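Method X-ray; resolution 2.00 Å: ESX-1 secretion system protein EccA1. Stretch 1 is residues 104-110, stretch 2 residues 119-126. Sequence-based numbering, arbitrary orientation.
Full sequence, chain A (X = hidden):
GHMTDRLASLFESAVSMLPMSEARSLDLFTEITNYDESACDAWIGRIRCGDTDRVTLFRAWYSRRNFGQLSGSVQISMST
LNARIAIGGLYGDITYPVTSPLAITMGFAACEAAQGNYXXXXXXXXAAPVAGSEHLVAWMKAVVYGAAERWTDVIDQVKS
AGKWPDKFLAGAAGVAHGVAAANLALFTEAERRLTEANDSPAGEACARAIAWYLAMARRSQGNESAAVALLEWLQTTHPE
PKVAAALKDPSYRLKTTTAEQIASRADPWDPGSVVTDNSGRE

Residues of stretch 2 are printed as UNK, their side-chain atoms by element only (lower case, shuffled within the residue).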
# COMPACT_ATOMS: atom_id res chain seq x y z
N ILE A 104 8.26 -7.46 -3.94
CA ILE A 104 7.19 -8.07 -4.70
C ILE A 104 6.11 -8.57 -3.74
O ILE A 104 4.90 -8.38 -4.00
CB ILE A 104 7.66 -9.26 -5.55
CG1 ILE A 104 8.83 -8.87 -6.47
CG2 ILE A 104 6.48 -9.83 -6.34
CD1 ILE A 104 9.41 -10.07 -7.19
N THR A 105 6.55 -9.17 -2.63
CA THR A 105 5.64 -9.66 -1.58
C THR A 105 4.76 -8.54 -1.05
O THR A 105 3.53 -8.69 -0.93
CB THR A 105 6.43 -10.23 -0.37
OG1 THR A 105 7.34 -11.25 -0.78
CG2 THR A 105 5.50 -10.77 0.73
N MET A 106 5.40 -7.42 -0.75
CA MET A 106 4.70 -6.27 -0.19
C MET A 106 3.71 -5.67 -1.19
O MET A 106 2.55 -5.42 -0.86
CB MET A 106 5.69 -5.20 0.26
CG MET A 106 6.56 -5.63 1.41
SD MET A 106 7.94 -4.48 1.64
CE MET A 106 7.10 -3.23 2.58
N GLY A 107 4.16 -5.47 -2.42
CA GLY A 107 3.29 -5.00 -3.47
C GLY A 107 2.11 -5.92 -3.72
O GLY A 107 0.97 -5.46 -3.92
N PHE A 108 2.36 -7.22 -3.76
CA PHE A 108 1.30 -8.20 -4.02
C PHE A 108 0.27 -8.17 -2.87
O PHE A 108 -0.94 -8.15 -3.11
CB PHE A 108 1.89 -9.60 -4.15
CG PHE A 108 0.86 -10.69 -4.29
CD1 PHE A 108 0.11 -10.81 -5.44
CD2 PHE A 108 0.66 -11.60 -3.27
CE1 PHE A 108 -0.83 -11.82 -5.58
CE2 PHE A 108 -0.27 -12.61 -3.41
CZ PHE A 108 -1.01 -12.73 -4.57
N ALA A 109 0.75 -8.13 -1.63
CA ALA A 109 -0.13 -8.08 -0.49
C ALA A 109 -1.01 -6.82 -0.55
O ALA A 109 -2.22 -6.90 -0.30
CB ALA A 109 0.69 -8.13 0.81
N ALA A 110 -0.42 -5.67 -0.88
CA ALA A 110 -1.20 -4.42 -0.96
C ALA A 110 -2.25 -4.52 -2.07
O ALA A 110 -3.43 -4.15 -1.86
CB ALA A 110 -0.30 -3.21 -1.20
N UNK A 119 -6.99 -13.09 2.92
CA UNK A 119 -6.25 -14.29 3.34
C UNK A 119 -5.07 -14.57 2.43
O UNK A 119 -4.01 -15.03 2.89
c UNK A 119 -7.16 -15.52 3.38
N UNK A 120 -5.25 -14.32 1.13
CA UNK A 120 -4.18 -14.50 0.18
C UNK A 120 -3.06 -13.48 0.47
O UNK A 120 -1.89 -13.83 0.41
o UNK A 120 -5.56 -16.55 -1.16
c UNK A 120 -4.67 -14.32 -1.26
o UNK A 120 -6.32 -15.22 -2.69
c UNK A 120 -5.58 -15.45 -1.72
N UNK A 121 -3.45 -12.25 0.78
CA UNK A 121 -2.48 -11.19 1.13
C UNK A 121 -1.66 -11.63 2.34
O UNK A 121 -0.44 -11.56 2.31
c UNK A 121 -3.17 -9.85 1.40
N UNK A 122 -2.34 -12.09 3.39
CA UNK A 122 -1.68 -12.53 4.64
C UNK A 122 -0.78 -13.73 4.42
O UNK A 122 0.33 -13.79 4.93
s UNK A 122 -2.49 -10.39 6.96
c UNK A 122 -2.72 -12.91 5.71
c UNK A 122 -1.86 -11.34 8.33
c UNK A 122 -3.49 -11.72 6.26
N UNK A 123 -1.27 -14.69 3.64
CA UNK A 123 -0.48 -15.86 3.32
C UNK A 123 0.83 -15.48 2.60
O UNK A 123 1.85 -16.06 2.90
c UNK A 123 -1.31 -16.83 2.49
c UNK A 123 -0.59 -18.11 2.14
o UNK A 123 -2.72 -19.04 1.46
o UNK A 123 -0.88 -19.85 0.57
c UNK A 123 -1.46 -19.07 1.33
N UNK A 124 0.77 -14.54 1.66
CA UNK A 124 1.98 -14.08 0.97
C UNK A 124 2.92 -13.42 1.97
O UNK A 124 4.12 -13.67 1.94
c UNK A 124 1.65 -13.10 -0.17
N UNK A 125 2.38 -12.64 2.89
CA UNK A 125 3.22 -11.95 3.90
C UNK A 125 3.96 -12.93 4.81
O UNK A 125 5.08 -12.66 5.23
c UNK A 125 2.39 -10.95 4.73
c UNK A 125 1.94 -9.68 3.96
c UNK A 125 1.01 -8.84 4.85
c UNK A 125 3.09 -8.81 3.46
N UNK A 126 3.33 -14.07 5.11
CA UNK A 126 3.86 -15.05 6.03
C UNK A 126 4.58 -16.23 5.34
O UNK A 126 4.97 -17.17 6.00
c UNK A 126 2.07 -14.46 7.74
c UNK A 126 2.71 -15.57 6.92
c UNK A 126 0.91 -14.93 8.60
o UNK A 126 0.45 -14.11 9.44
o UNK A 126 0.47 -16.09 8.45

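Position 119 carries one side-chain carbon and nothing more. It makes no contact with stretch 1. A lone CB identifies Ala119.

Position 120 has two carbons, and the second carries two oxygens. This is a short carboxylate, so the residue is Asp120. The nearest approach of the side chain is Asp120 CB to Phe108 CZ, 5.2 Å. Its backbone comes closer: Asp120 O lies 4.3 Å from Phe108 CE2, oblique to the ring. The same Asp120 O accepts the helical hydrogen bond from the backbone N of position 124, at 3.0 Å.

Position 121 again shows a single carbon. That CB sits 3.5 Å from Ala109 O and 4.3 Å from Ala109 CB. The residue is Ala121. Its CA is 4.2 Å from the CA of Ala109, a very short distance for two helices. Each of the two residues carries only a methyl group at this close point.

Position 122 has two carbons, a sulfur and a further carbon in an unbranched chain. A thioether of this length is methionine, Met122. Its CA-to-CB bond points away from stretch 1, and the side chain comes no nearer than 7.3 Å, from Met122 SD to Ala109 CB. All three chi angles are m.

Position 123 has three carbons, the third carrying two oxygens. This is the longer carboxylate, Glu123. The chain is extended, with chi1 and chi2 both t. It is exposed and does not touch stretch 1.

Position 124 has one carbon, directed toward stretch 1. This CB packs 3.6 Å from Phe108 CD2, at the edge of the ring and near its plane. The residue is Ala124. Its backbone also takes part, with Ala124 O 3.4 Å from Thr105 CG2. That is a contact with a methyl group, not a hydrogen bond; Thr105 OG1 is satisfied elsewhere in the structure.

Position 125 has four carbons, forked at the second. The fork beyond CB marks leucine, Leu125, with chi1 m and chi2 t. Its CA-to-CB bond points sideways, but the end of the side chain comes nearer. Leu125 CD2 reaches 3.6 Å from Ala109 CB and 4.1 Å from Thr105 CG2.

Position 126 has three carbons, the third carrying two oxygens, and is Glu126. Its CA-to-CB bond points away from stretch 1, and it makes no contact with it. It is the first residue to leave helical phi/psi. Glu126 N still bonds to Met122 O at 3.0 Å, with a weak bond to Glu123 O at 3.3 Å.

The two helices run nearly antiparallel, at 168°, and their axes approach to 8.6 Å. No hydrogen bond crosses between them. The contact is mainly apolar packing, and it buries 305 Å² in total. Small residues lie where the helices are closest: Ala109 meets Ala121. Ala124 CB lies at the edge of the Phe108 ring. Leu125 extends the packing over Ala109 and Thr105. The acidic side chains and Met122 remain outside direct contact.

Stretch 2, residues 119-126: ADAMEALE
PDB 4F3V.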